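SAP-like pentraxin (Limulus polyphemus, PDB 3FLP) probably acts as a calcium-dependent invertebrate lectin, binding two calcium ions in each subunit and assembling into doubly stacked rings of seven subunits. Local coordinates at residues 32-37 / 49-54; 38-43 / 64-69; 3-8 / 165-170. All coordinates share one frame; numbering follows the deposited sequence.

Contact 1 (32-37 / 49-54)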
ATOM      1  N   ARG A  32      44.325   4.814 -16.989  1.00 11.99           N
ATOM      2  CA  ARG A  32      44.847   3.937 -18.020  1.00 13.59           C
ATOM      3  C   ARG A  32      43.730   3.576 -18.992  1.00 12.39           C
ATOM      4  O   ARG A  32      43.959   2.933 -20.011  1.00 11.33           O
ATOM      5  CB  ARG A  32      45.520   2.689 -17.432  1.00 18.22           C
ATOM      6  CG  ARG A  32      44.834   2.007 -16.280  1.00 22.88           C
ATOM      7  CD  ARG A  32      45.573   0.698 -15.983  1.00 26.89           C
ATOM      8  NE  ARG A  32      46.943   0.894 -15.500  1.00 28.96           N
ATOM      9  CZ  ARG A  32      47.905  -0.029 -15.586  1.00 30.40           C
ATOM     10  NH1 ARG A  32      47.657  -1.203 -16.150  1.00 30.73           N
ATOM     11  NH2 ARG A  32      49.109   0.206 -15.088  1.00 28.86           N
ATOM     12  N   GLN A  33      42.523   4.041 -18.674  1.00 11.03           N
ATOM     13  CA  GLN A  33      41.341   3.815 -19.498  1.00  9.42           C
ATOM     14  C   GLN A  33      40.411   5.016 -19.359  1.00  8.91           C
ATOM     15  O   GLN A  33      40.405   5.697 -18.333  1.00  9.65           O
ATOM     16  CB  GLN A  33      40.580   2.565 -19.046  1.00  8.06           C
ATOM     17  CG  GLN A  33      41.352   1.264 -19.137  1.00  9.18           C
ATOM     18  CD  GLN A  33      40.551   0.094 -18.587  1.00  9.82           C
ATOM     19  OE1 GLN A  33      40.051   0.146 -17.458  1.00 11.47           O
ATOM     20  NE2 GLN A  33      40.432  -0.963 -19.374  1.00  7.22           N
ATOM     21  N   LEU A  34      39.609   5.266 -20.382  1.00  7.96           N
ATOM     22  CA  LEU A  34      38.695   6.387 -20.329  1.00  7.49           C
ATOM     23  C   LEU A  34      37.510   6.202 -21.264  1.00  7.69           C
ATOM     24  O   LEU A  34      37.667   5.779 -22.410  1.00  7.73           O
ATOM     25  CB  LEU A  34      39.442   7.674 -20.688  1.00  6.37           C
ATOM     26  CG  LEU A  34      38.874   8.995 -20.173  1.00  5.58           C
ATOM     27  CD1 LEU A  34      38.982   9.052 -18.646  1.00  5.19           C
ATOM     28  CD2 LEU A  34      39.657  10.146 -20.795  1.00  7.77           C
ATOM     29  N   THR A  35      36.317   6.502 -20.761  1.00  6.81           N
ATOM     30  CA  THR A  35      35.111   6.425 -21.573  1.00  6.06           C
ATOM     31  C   THR A  35      34.437   7.792 -21.454  1.00  6.70           C
ATOM     32  O   THR A  35      34.114   8.244 -20.348  1.00  6.39           O
ATOM     33  CB  THR A  35      34.124   5.332 -21.083  1.00  5.26           C
ATOM     34  OG1 THR A  35      34.729   4.037 -21.209  1.00  4.29           O
ATOM     35  CG2 THR A  35      32.843   5.360 -21.917  1.00  3.67           C
ATOM     36  N   VAL A  36      34.250   8.454 -22.589  1.00  6.05           N
ATOM     37  CA  VAL A  36      33.617   9.769 -22.610  1.00  6.26           C
ATOM     38  C   VAL A  36      32.320   9.661 -23.411  1.00  8.02           C
ATOM     39  O   VAL A  36      32.334   9.351 -24.606  1.00  6.90           O
ATOM     40  CB  VAL A  36      34.545  10.832 -23.258  1.00  5.57           C
ATOM     41  CG1 VAL A  36      33.857  12.203 -23.262  1.00  3.33           C
ATOM     42  CG2 VAL A  36      35.868  10.904 -22.494  1.00  1.92           C
ATOM     43  N   CYS A  37      31.202   9.901 -22.736  1.00  7.97           N
ATOM     44  CA  CYS A  37      29.888   9.825 -23.361  1.00  9.42           C
ATOM     45  C   CYS A  37      29.186  11.179 -23.198  1.00  9.05           C
ATOM     46  O   CYS A  37      29.358  11.857 -22.184  1.00  8.00           O
ATOM     47  CB  CYS A  37      29.023   8.767 -22.664  1.00 12.53           C
ATOM     48  SG  CYS A  37      29.154   6.964 -22.978  1.00 16.95           S
ATOM     49  N   TYR A  49      36.817  19.476 -32.446  1.00  9.59           N
ATOM     50  CA  TYR A  49      37.232  18.708 -31.272  1.00  9.64           C
ATOM     51  C   TYR A  49      36.301  19.012 -30.112  1.00  9.66           C
ATOM     52  O   TYR A  49      36.094  20.173 -29.753  1.00  8.71           O
ATOM     53  CB  TYR A  49      38.683  19.031 -30.904  1.00 10.31           C
ATOM     54  CG  TYR A  49      39.636  18.535 -31.956  1.00 10.48           C
ATOM     55  CD1 TYR A  49      39.796  19.224 -33.156  1.00 10.29           C
ATOM     56  CD2 TYR A  49      40.298  17.316 -31.798  1.00 11.21           C
ATOM     57  CE1 TYR A  49      40.586  18.709 -34.181  1.00 12.28           C
ATOM     58  CE2 TYR A  49      41.089  16.789 -32.814  1.00 13.29           C
ATOM     59  CZ  TYR A  49      41.227  17.491 -34.003  1.00 12.71           C
ATOM     60  OH  TYR A  49      41.991  16.966 -35.014  1.00 13.70           O
ATOM     61  N   ILE A  50      35.744  17.956 -29.528  1.00  9.77           N
ATOM     62  CA  ILE A  50      34.792  18.090 -28.433  1.00  8.92           C
ATOM     63  C   ILE A  50      35.422  18.051 -27.047  1.00  8.83           C
ATOM     64  O   ILE A  50      35.300  18.999 -26.273  1.00  9.98           O
ATOM     65  CB  ILE A  50      33.718  16.980 -28.534  1.00  8.52           C
ATOM     66  CG1 ILE A  50      33.018  17.083 -29.891  1.00  8.63           C
ATOM     67  CG2 ILE A  50      32.705  17.110 -27.403  1.00  7.80           C
ATOM     68  CD1 ILE A  50      32.083  15.937 -30.189  1.00 10.01           C
ATOM     69  N   PHE A  51      36.084  16.941 -26.741  1.00  7.91           N
ATOM     70  CA  PHE A  51      36.732  16.733 -25.448  1.00  7.14           C
ATOM     71  C   PHE A  51      38.253  16.787 -25.624  1.00  7.33           C
ATOM     72  O   PHE A  51      38.835  15.974 -26.335  1.00  6.87           O
ATOM     73  CB  PHE A  51      36.277  15.373 -24.893  1.00  6.28           C
ATOM     74  CG  PHE A  51      36.797  15.044 -23.519  1.00  5.31           C
ATOM     75  CD1 PHE A  51      38.082  14.532 -23.344  1.00  3.82           C
ATOM     76  CD2 PHE A  51      35.978  15.191 -22.403  1.00  5.76           C
ATOM     77  CE1 PHE A  51      38.538  14.168 -22.080  1.00  2.92           C
ATOM     78  CE2 PHE A  51      36.427  14.827 -21.130  1.00  4.50           C
ATOM     79  CZ  PHE A  51      37.707  14.315 -20.969  1.00  3.34           C
ATOM     80  N   SER A  52      38.884  17.755 -24.971  1.00  8.55           N
ATOM     81  CA  SER A  52      40.331  17.948 -25.055  1.00  8.74           C
ATOM     82  C   SER A  52      40.988  17.893 -23.677  1.00  8.98           C
ATOM     83  O   SER A  52      40.627  18.656 -22.781  1.00  8.92           O
ATOM     84  CB  SER A  52      40.624  19.304 -25.719  1.00  8.61           C
ATOM     85  OG  SER A  52      41.978  19.697 -25.563  1.00  7.95           O
ATOM     86  N   CYS A  53      41.951  16.988 -23.515  1.00  9.14           N
ATOM     87  CA  CYS A  53      42.667  16.836 -22.254  1.00 10.20           C
ATOM     88  C   CYS A  53      44.157  17.103 -22.458  1.00 11.58           C
ATOM     89  O   CYS A  53      44.792  16.502 -23.322  1.00 11.57           O
ATOM     90  CB  CYS A  53      42.477  15.427 -21.696  1.00 10.93           C
ATOM     91  SG  CYS A  53      43.326  15.177 -20.121  1.00 13.60           S
ATOM     92  N   ALA A  54      44.717  17.997 -21.648  1.00 12.01           N
ATOM     93  CA  ALA A  54      46.120  18.345 -21.779  1.00 13.36           C
ATOM     94  C   ALA A  54      46.880  18.431 -20.460  1.00 14.46           C
ATOM     95  O   ALA A  54      46.331  18.858 -19.445  1.00 14.30           O
ATOM     96  CB  ALA A  54      46.240  19.673 -22.512  1.00 14.36           C
TER
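Val-36 and Phe-51 meet across the core of the pentraxin fold, a β-sandwich of two antiparallel sheets; strand 33-42 belongs to one sheet and strand 48-55 to the other. The closest pair of CA atoms, Val-36 CA and Phe-51 CA, is 8.1 Å apart, and side chains alone bridge the gap. Phe-51 stands straight out of its strand, with CG anti to the backbone N (chi1 -177°), which carries the ring across the interlayer. There Val-36 lies over one face: its CG2 is 4.0 Å from the Phe-51 ring centroid and only 4° off the ring normal, a nearly axial CH-pi contact. The other methyl is offset toward the root of the ring, Val-36 CG1 lying 3.8 Å from Phe-51 CD2. Both branches can reach the ring because CG1 is anti to the valine N and CG2 anti to its carbonyl carbon, so the methyls straddle the direction in which CB points. Leu-166 and Val-168 of strand 161-169 fill in beside these residues, Leu-166 against Val-36 and Val-168 against Phe-51 and Leu-34. Alternation along the strands turns the neighbouring residues the other way: Thr-35 OG1 is hydrogen-bonded to Glu-171 O and Leu-173 N, while Cys-37 is tied to Cys-103 by a disulfide. On strand 48-55, Ser-52 OG is hydrogen-bonded to NE2 of Gln-146, a calcium ligand, a contact consistent with a second-shell role at the metal site. Leu-34, two residues before Val-36 on the same side of the strand, makes a looser, oblique approach, its CD2 4.4 Å from Phe-51 CE1.

Contact 2 (38-43 / 64-69)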
ATOM      1  N   GLN A  38      28.398  11.573 -24.194  1.00  8.51           N
ATOM      2  CA  GLN A  38      27.637  12.818 -24.115  1.00  8.31           C
ATOM      3  C   GLN A  38      26.628  12.933 -25.249  1.00  7.60           C
ATOM      4  O   GLN A  38      26.709  12.220 -26.247  1.00  7.60           O
ATOM      5  CB  GLN A  38      28.554  14.062 -24.122  1.00  8.72           C
ATOM      6  CG  GLN A  38      29.006  14.536 -25.492  1.00  8.32           C
ATOM      7  CD  GLN A  38      30.319  13.918 -25.919  1.00 10.72           C
ATOM      8  OE1 GLN A  38      31.388  14.334 -25.469  1.00 10.97           O
ATOM      9  NE2 GLN A  38      30.248  12.914 -26.782  1.00 11.45           N
ATOM     10  N   ARG A  39      25.666  13.830 -25.082  1.00  7.42           N
ATOM     11  CA  ARG A  39      24.655  14.061 -26.104  1.00  6.56           C
ATOM     12  C   ARG A  39      25.081  15.325 -26.852  1.00  7.27           C
ATOM     13  O   ARG A  39      25.409  16.340 -26.233  1.00  7.26           O
ATOM     14  CB  ARG A  39      23.281  14.232 -25.444  1.00  5.63           C
ATOM     15  CG  ARG A  39      22.795  12.946 -24.762  1.00  5.55           C
ATOM     16  CD  ARG A  39      21.658  13.155 -23.758  1.00  2.28           C
ATOM     17  NE  ARG A  39      21.530  11.960 -22.929  1.00  3.41           N
ATOM     18  CZ  ARG A  39      21.027  10.802 -23.357  1.00  6.03           C
ATOM     19  NH1 ARG A  39      20.580  10.684 -24.606  1.00  2.38           N
ATOM     20  NH2 ARG A  39      21.024   9.742 -22.555  1.00  6.30           N
ATOM     21  N   ILE A  40      25.103  15.253 -28.179  1.00  7.49           N
ATOM     22  CA  ILE A  40      25.507  16.396 -28.985  1.00  8.88           C
ATOM     23  C   ILE A  40      24.592  16.680 -30.170  1.00  9.42           C
ATOM     24  O   ILE A  40      23.980  15.773 -30.749  1.00  8.08           O
ATOM     25  CB  ILE A  40      26.952  16.230 -29.555  1.00 10.03           C
ATOM     26  CG1 ILE A  40      27.055  14.917 -30.340  1.00 11.23           C
ATOM     27  CG2 ILE A  40      27.976  16.283 -28.431  1.00 10.61           C
ATOM     28  CD1 ILE A  40      28.380  14.727 -31.064  1.00 11.22           C
ATOM     29  N   LYS A  41      24.508  17.964 -30.509  1.00  9.18           N
ATOM     30  CA  LYS A  41      23.729  18.448 -31.639  1.00  8.33           C
ATOM     31  C   LYS A  41      24.746  19.283 -32.412  1.00  8.23           C
ATOM     32  O   LYS A  41      25.004  20.432 -32.071  1.00  8.57           O
ATOM     33  CB  LYS A  41      22.571  19.328 -31.168  1.00  6.94           C
ATOM     34  CG  LYS A  41      21.814  19.986 -32.318  1.00  7.84           C
ATOM     35  CD  LYS A  41      20.850  21.046 -31.834  1.00  5.07           C
ATOM     36  CE  LYS A  41      19.752  20.454 -30.969  1.00  7.22           C
ATOM     37  NZ  LYS A  41      18.723  21.485 -30.639  1.00  8.49           N
ATOM     38  N   PRO A  42      25.353  18.703 -33.458  1.00  8.83           N
ATOM     39  CA  PRO A  42      26.354  19.423 -34.249  1.00  8.30           C
ATOM     40  C   PRO A  42      25.798  20.498 -35.180  1.00 10.31           C
ATOM     41  O   PRO A  42      24.719  20.335 -35.760  1.00 10.52           O
ATOM     42  CB  PRO A  42      27.055  18.296 -34.997  1.00  8.26           C
ATOM     43  CG  PRO A  42      25.926  17.342 -35.265  1.00  7.98           C
ATOM     44  CD  PRO A  42      25.157  17.329 -33.963  1.00  7.19           C
ATOM     45  N   PHE A  43      26.541  21.596 -35.313  1.00  9.86           N
ATOM     46  CA  PHE A  43      26.137  22.698 -36.184  1.00 10.70           C
ATOM     47  C   PHE A  43      26.887  22.695 -37.517  1.00 11.16           C
ATOM     48  O   PHE A  43      26.500  23.408 -38.441  1.00 12.23           O
ATOM     49  CB  PHE A  43      26.355  24.052 -35.501  1.00 11.29           C
ATOM     50  CG  PHE A  43      25.355  24.366 -34.413  1.00 12.62           C
ATOM     51  CD1 PHE A  43      24.162  23.648 -34.300  1.00 12.35           C
ATOM     52  CD2 PHE A  43      25.586  25.416 -33.528  1.00 11.43           C
ATOM     53  CE1 PHE A  43      23.218  23.976 -33.320  1.00 11.65           C
ATOM     54  CE2 PHE A  43      24.647  25.751 -32.548  1.00 12.07           C
ATOM     55  CZ  PHE A  43      23.462  25.029 -32.446  1.00 11.22           C
ATOM     56  N   THR A  64      38.844  13.946 -28.425  1.00  8.71           N
ATOM     57  CA  THR A  64      37.775  13.356 -29.221  1.00  8.39           C
ATOM     58  C   THR A  64      37.373  14.368 -30.284  1.00  8.79           C
ATOM     59  O   THR A  64      37.506  15.572 -30.087  1.00  9.74           O
ATOM     60  CB  THR A  64      36.525  13.031 -28.370  1.00  8.45           C
ATOM     61  OG1 THR A  64      36.021  14.242 -27.790  1.00  5.50           O
ATOM     62  CG2 THR A  64      36.866  12.024 -27.270  1.00  3.48           C
ATOM     63  N   SER A  65      36.875  13.872 -31.407  1.00  9.13           N
ATOM     64  CA  SER A  65      36.470  14.739 -32.495  1.00  9.38           C
ATOM     65  C   SER A  65      35.457  14.031 -33.373  1.00 10.60           C
ATOM     66  O   SER A  65      35.190  12.834 -33.211  1.00  9.42           O
ATOM     67  CB  SER A  65      37.684  15.103 -33.347  1.00 10.16           C
ATOM     68  OG  SER A  65      38.297  13.927 -33.852  1.00 11.00           O
ATOM     69  N   MET A  66      34.900  14.776 -34.317  1.00 10.14           N
ATOM     70  CA  MET A  66      33.927  14.210 -35.235  1.00 11.39           C
ATOM     71  C   MET A  66      33.864  15.075 -36.472  1.00 11.38           C
ATOM     72  O   MET A  66      34.344  16.207 -36.481  1.00 12.30           O
ATOM     73  CB  MET A  66      32.526  14.188 -34.609  1.00 11.18           C
ATOM     74  CG  MET A  66      31.900  15.589 -34.484  1.00 10.79           C
ATOM     75  SD  MET A  66      30.093  15.599 -34.258  1.00 12.12           S
ATOM     76  CE  MET A  66      29.536  15.621 -35.969  1.00 11.47           C
ATOM     77  N   TYR A  67      33.276  14.519 -37.517  1.00 11.96           N
ATOM     78  CA  TYR A  67      33.039  15.242 -38.748  1.00 11.87           C
ATOM     79  C   TYR A  67      32.058  14.398 -39.534  1.00 10.80           C
ATOM     80  O   TYR A  67      31.884  13.215 -39.249  1.00  8.84           O
ATOM     81  CB  TYR A  67      34.338  15.526 -39.519  1.00 12.56           C
ATOM     82  CG  TYR A  67      34.996  14.366 -40.215  1.00 14.69           C
ATOM     83  CD1 TYR A  67      34.585  13.964 -41.483  1.00 14.09           C
ATOM     84  CD2 TYR A  67      36.080  13.715 -39.634  1.00 14.87           C
ATOM     85  CE1 TYR A  67      35.248  12.949 -42.156  1.00 17.30           C
ATOM     86  CE2 TYR A  67      36.747  12.699 -40.298  1.00 16.28           C
ATOM     87  CZ  TYR A  67      36.328  12.322 -41.556  1.00 17.11           C
ATOM     88  OH  TYR A  67      36.996  11.312 -42.208  1.00 22.08           O
ATOM     89  N   VAL A  68      31.379  15.026 -40.481  1.00 11.21           N
ATOM     90  CA  VAL A  68      30.395  14.338 -41.292  1.00 13.18           C
ATOM     91  C   VAL A  68      30.930  14.197 -42.705  1.00 15.59           C
ATOM     92  O   VAL A  68      31.349  15.184 -43.310  1.00 15.60           O
ATOM     93  CB  VAL A  68      29.080  15.139 -41.307  1.00 11.74           C
ATOM     94  CG1 VAL A  68      28.016  14.396 -42.097  1.00 11.31           C
ATOM     95  CG2 VAL A  68      28.623  15.387 -39.876  1.00  8.23           C
ATOM     96  N   LYS A  69      30.935  12.970 -43.222  1.00 18.96           N
ATOM     97  CA  LYS A  69      31.421  12.715 -44.578  1.00 22.96           C
ATOM     98  C   LYS A  69      30.458  13.326 -45.588  1.00 24.54           C
ATOM     99  O   LYS A  69      29.340  13.721 -45.244  1.00 24.92           O
ATOM    100  CB  LYS A  69      31.508  11.211 -44.876  1.00 24.48           C
ATOM    101  CG  LYS A  69      32.299  10.372 -43.886  1.00 28.47           C
ATOM    102  CD  LYS A  69      33.768  10.738 -43.860  1.00 31.16           C
ATOM    103  CE  LYS A  69      34.511  10.307 -45.124  1.00 32.30           C
ATOM    104  NZ  LYS A  69      35.955  10.721 -45.049  1.00 30.45           N
TER
HETATM  105  O   HOH W   1      33.581  13.473 -26.707  1.00  6.90           O
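Met-66 supplies the apolar part of this contact, its thioether lying against Ile-40 and Pro-42. The sulfur meets the tip of the isoleucine, with Ile-40 CD1 3.7 Å from Met-66 SD, the two chains sliding past one another in opposite directions. Pro-42 is met nearly at right angles: Met-66 CE is 3.8 Å from Pro-42 CB and also touches CG, so the terminal methyl lies against the pyrrolidine ring. A bend at the last methionine torsion (chi3 -89°) turns CE toward the proline while SD stays by Ile-40. These side chains fill the space between the two sheets of the pentraxin β-sandwich, strand 33-42 on one side and strand 60-68 on the other; Leu-74, Leu-76 and Trp-159 also pack on Met-66. The polar link runs through one water, which donates to Gln-38 OE1 at 2.7 Å and is 2.8 Å from Thr-64 OG1. That hydroxyl oxygen also takes the backbone N-H of Phe-51, giving the buried group two partners. Charged groups turn outward from the interlayer: Lys-41 NZ forms salt bridges with Glu-162 and with Glu-171 of a neighbouring subunit.

Contact 3 (3-8 / 165-170)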
ATOM      1  N   ASP A   3      15.525  17.675 -14.873  1.00 25.17           N
ATOM      2  CA  ASP A   3      16.693  16.993 -14.316  1.00 21.86           C
ATOM      3  C   ASP A   3      17.985  17.714 -14.716  1.00 18.97           C
ATOM      4  O   ASP A   3      18.123  18.184 -15.847  1.00 16.42           O
ATOM      5  CB  ASP A   3      16.732  15.556 -14.842  1.00 22.49           C
ATOM      6  CG  ASP A   3      17.626  14.654 -14.015  1.00 24.56           C
ATOM      7  OD1 ASP A   3      17.123  14.027 -13.057  1.00 25.39           O
ATOM      8  OD2 ASP A   3      18.836  14.574 -14.319  1.00 25.68           O
ATOM      9  N   ILE A   4      18.936  17.773 -13.792  1.00 16.67           N
ATOM     10  CA  ILE A   4      20.209  18.428 -14.042  1.00 15.33           C
ATOM     11  C   ILE A   4      20.986  17.800 -15.204  1.00 14.90           C
ATOM     12  O   ILE A   4      21.815  18.459 -15.836  1.00 13.27           O
ATOM     13  CB  ILE A   4      21.083  18.408 -12.777  1.00 16.71           C
ATOM     14  CG1 ILE A   4      21.849  19.723 -12.671  1.00 15.42           C
ATOM     15  CG2 ILE A   4      22.049  17.213 -12.804  1.00 15.54           C
ATOM     16  CD1 ILE A   4      22.527  19.915 -11.333  1.00 18.66           C
ATOM     17  N   ARG A   5      20.713  16.530 -15.486  1.00 13.05           N
ATOM     18  CA  ARG A   5      21.388  15.843 -16.577  1.00 13.28           C
ATOM     19  C   ARG A   5      20.938  16.344 -17.946  1.00 12.90           C
ATOM     20  O   ARG A   5      21.596  16.078 -18.945  1.00 12.64           O
ATOM     21  CB  ARG A   5      21.180  14.326 -16.467  1.00 13.61           C
ATOM     22  CG  ARG A   5      22.085  13.678 -15.419  1.00 15.60           C
ATOM     23  CD  ARG A   5      21.616  12.287 -14.996  1.00 15.92           C
ATOM     24  NE  ARG A   5      20.314  12.348 -14.336  1.00 17.38           N
ATOM     25  CZ  ARG A   5      19.735  11.330 -13.702  1.00 17.53           C
ATOM     26  NH1 ARG A   5      20.340  10.147 -13.628  1.00 16.46           N
ATOM     27  NH2 ARG A   5      18.543  11.500 -13.142  1.00 15.47           N
ATOM     28  N   ASP A   6      19.831  17.082 -17.988  1.00 12.35           N
ATOM     29  CA  ASP A   6      19.323  17.613 -19.250  1.00 11.78           C
ATOM     30  C   ASP A   6      19.754  19.058 -19.514  1.00 11.50           C
ATOM     31  O   ASP A   6      19.326  19.665 -20.502  1.00 12.39           O
ATOM     32  CB  ASP A   6      17.782  17.518 -19.310  1.00 13.86           C
ATOM     33  CG  ASP A   6      17.273  16.075 -19.428  1.00 14.51           C
ATOM     34  OD1 ASP A   6      17.768  15.319 -20.295  1.00 15.10           O
ATOM     35  OD2 ASP A   6      16.364  15.698 -18.662  1.00 16.33           O
ATOM     36  N   VAL A   7      20.574  19.624 -18.630  1.00 10.17           N
ATOM     37  CA  VAL A   7      21.067  20.989 -18.839  1.00  7.40           C
ATOM     38  C   VAL A   7      21.975  20.896 -20.059  1.00  7.60           C
ATOM     39  O   VAL A   7      22.684  19.904 -20.234  1.00  7.44           O
ATOM     40  CB  VAL A   7      21.889  21.496 -17.620  1.00  7.87           C
ATOM     41  CG1 VAL A   7      22.701  22.747 -17.994  1.00  5.77           C
ATOM     42  CG2 VAL A   7      20.951  21.813 -16.469  1.00  7.43           C
ATOM     43  N   LYS A   8      21.947  21.907 -20.917  1.00  6.76           N
ATOM     44  CA  LYS A   8      22.791  21.872 -22.096  1.00  7.14           C
ATOM     45  C   LYS A   8      23.594  23.162 -22.239  1.00  7.47           C
ATOM     46  O   LYS A   8      23.249  24.201 -21.669  1.00  7.45           O
ATOM     47  CB  LYS A   8      21.941  21.648 -23.359  1.00  4.66           C
ATOM     48  CG  LYS A   8      21.224  22.897 -23.851  1.00  5.34           C
ATOM     49  CD  LYS A   8      20.458  22.647 -25.146  1.00  3.83           C
ATOM     50  CE  LYS A   8      19.668  23.891 -25.547  1.00  3.75           C
ATOM     51  NZ  LYS A   8      18.889  23.671 -26.795  1.00  5.89           N
ATOM     52  N   ASP A 165      24.648  16.223 -20.901  1.00  6.74           N
ATOM     53  CA  ASP A 165      24.818  14.908 -20.291  1.00  6.01           C
ATOM     54  C   ASP A 165      26.215  14.306 -20.509  1.00  6.61           C
ATOM     55  O   ASP A 165      26.348  13.144 -20.897  1.00  5.91           O
ATOM     56  CB  ASP A 165      23.742  13.963 -20.838  1.00  5.35           C
ATOM     57  CG  ASP A 165      23.311  12.906 -19.835  1.00  6.43           C
ATOM     58  OD1 ASP A 165      23.960  12.755 -18.775  1.00  4.58           O
ATOM     59  OD2 ASP A 165      22.313  12.213 -20.123  1.00  6.68           O
ATOM     60  N   LEU A 166      27.255  15.097 -20.256  1.00  8.11           N
ATOM     61  CA  LEU A 166      28.632  14.623 -20.402  1.00  7.85           C
ATOM     62  C   LEU A 166      28.976  13.746 -19.201  1.00  8.42           C
ATOM     63  O   LEU A 166      28.928  14.198 -18.058  1.00  8.52           O
ATOM     64  CB  LEU A 166      29.613  15.798 -20.463  1.00  6.39           C
ATOM     65  CG  LEU A 166      31.106  15.455 -20.345  1.00  7.09           C
ATOM     66  CD1 LEU A 166      31.577  14.678 -21.596  1.00  4.06           C
ATOM     67  CD2 LEU A 166      31.903  16.747 -20.177  1.00  5.16           C
ATOM     68  N   GLN A 167      29.323  12.491 -19.467  1.00  8.17           N
ATOM     69  CA  GLN A 167      29.669  11.550 -18.409  1.00  8.21           C
ATOM     70  C   GLN A 167      30.997  10.875 -18.760  1.00  8.04           C
ATOM     71  O   GLN A 167      31.154  10.332 -19.856  1.00  8.96           O
ATOM     72  CB  GLN A 167      28.570  10.496 -18.273  1.00  7.84           C
ATOM     73  CG  GLN A 167      27.151  11.056 -18.127  1.00  9.31           C
ATOM     74  CD  GLN A 167      26.943  11.872 -16.859  1.00  7.91           C
ATOM     75  OE1 GLN A 167      27.734  11.802 -15.914  1.00 10.97           O
ATOM     76  NE2 GLN A 167      25.864  12.639 -16.826  1.00  7.00           N
ATOM     77  N   VAL A 168      31.939  10.904 -17.821  1.00  7.08           N
ATOM     78  CA  VAL A 168      33.266  10.327 -18.020  1.00  5.78           C
ATOM     79  C   VAL A 168      33.650   9.339 -16.914  1.00  6.75           C
ATOM     80  O   VAL A 168      33.541   9.654 -15.731  1.00  6.16           O
ATOM     81  CB  VAL A 168      34.347  11.449 -18.066  1.00  5.10           C
ATOM     82  CG1 VAL A 168      35.733  10.846 -18.333  1.00  2.41           C
ATOM     83  CG2 VAL A 168      33.983  12.484 -19.153  1.00  4.46           C
ATOM     84  N   TRP A 169      34.106   8.153 -17.320  1.00  7.18           N
ATOM     85  CA  TRP A 169      34.532   7.087 -16.412  1.00  7.93           C
ATOM     86  C   TRP A 169      35.999   6.766 -16.699  1.00  8.73           C
ATOM     87  O   TRP A 169      36.449   6.900 -17.838  1.00  9.10           O
ATOM     88  CB  TRP A 169      33.729   5.804 -16.663  1.00  7.14           C
ATOM     89  CG  TRP A 169      32.292   5.827 -16.249  1.00  6.58           C
ATOM     90  CD1 TRP A 169      31.775   5.414 -15.055  1.00  7.15           C
ATOM     91  CD2 TRP A 169      31.177   6.223 -17.055  1.00  5.21           C
ATOM     92  NE1 TRP A 169      30.401   5.522 -15.069  1.00  6.61           N
ATOM     93  CE2 TRP A 169      30.009   6.014 -16.285  1.00  4.80           C
ATOM     94  CE3 TRP A 169      31.050   6.733 -18.354  1.00  5.16           C
ATOM     95  CZ2 TRP A 169      28.727   6.297 -16.773  1.00  4.96           C
ATOM     96  CZ3 TRP A 169      29.775   7.014 -18.841  1.00  4.66           C
ATOM     97  CH2 TRP A 169      28.630   6.796 -18.050  1.00  4.23           C
ATOM     98  N   ASP A 170      36.741   6.331 -15.684  1.00  8.08           N
ATOM     99  CA  ASP A 170      38.140   5.977 -15.908  1.00  9.37           C
ATOM    100  C   ASP A 170      38.249   4.463 -16.132  1.00 10.28           C
ATOM    101  O   ASP A 170      39.183   3.801 -15.676  1.00  9.75           O
ATOM    102  CB  ASP A 170      39.007   6.441 -14.730  1.00 10.29           C
ATOM    103  CG  ASP A 170      38.655   5.755 -13.425  1.00 10.46           C
ATOM    104  OD1 ASP A 170      37.545   5.212 -13.294  1.00 11.79           O
ATOM    105  OD2 ASP A 170      39.503   5.774 -12.509  1.00 16.62           O
TER
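Asp-165 has a left-handed backbone conformation (phi 55°, psi 48°), unusual within a strand, just where it touches Arg-5, and no hydrogen bond joins the two segments. In the pentraxin β-sandwich this is the place where the N-terminal 3-10 turn, leading into strand 7-11, meets strand 161-169 of the same sheet. The closest approach is Arg-5 O to Asp-165 CB, 3.6 Å. The aliphatic base of the arginine runs alongside the carboxylate, with Arg-5 CB 3.9 Å from Asp-165 OD1, but its guanidinium bends away at chi3 to grip Asp-3 side-on: NE binds Asp-3 OD2 at 2.7 Å and NH2 binds OD1. Asp-3 OD2 also accepts the Arg-5 backbone N-H, forming an Asx turn, and the two donors reach it from opposite faces of the carboxylate. Asp-165 OD2 pairs with Arg-39 and Arg-188, which would probably favour its ionised form. Ile-4 and Val-7 pack reciprocally on Val-7 and Ile-4 of another subunit. Gln-167 crosses the arginine chain, its NE2 4.2 Å from Arg-5 CG; the same NE2 donates almost straight (170°) to Asp-165 OD1, 2.7 Å away and nearly in line with the C-O bond.

Overall arrangement
From the N terminus, segment 3-8 opens the longest of the three loops, closed only when the chain arrives at 165-170 (contact 3). Within that span, strand 33-42 supplies first 32-37 and then 38-43. Contact 1 closes its short loop at 49-54, and contact 2 closes at 64-69 on the next strand; because their segments alternate, these two loops cross, and both lie within that of contact 3. Contacts 1 and 2 join the facing sheets of the sandwich along one strand, whereas contact 3 fastens the chain start to an inner strand of one sheet. Strand 161-169 pairs with strand 33-42, through bonds such as Cys-37 O to Gln-167 N, bringing all three together.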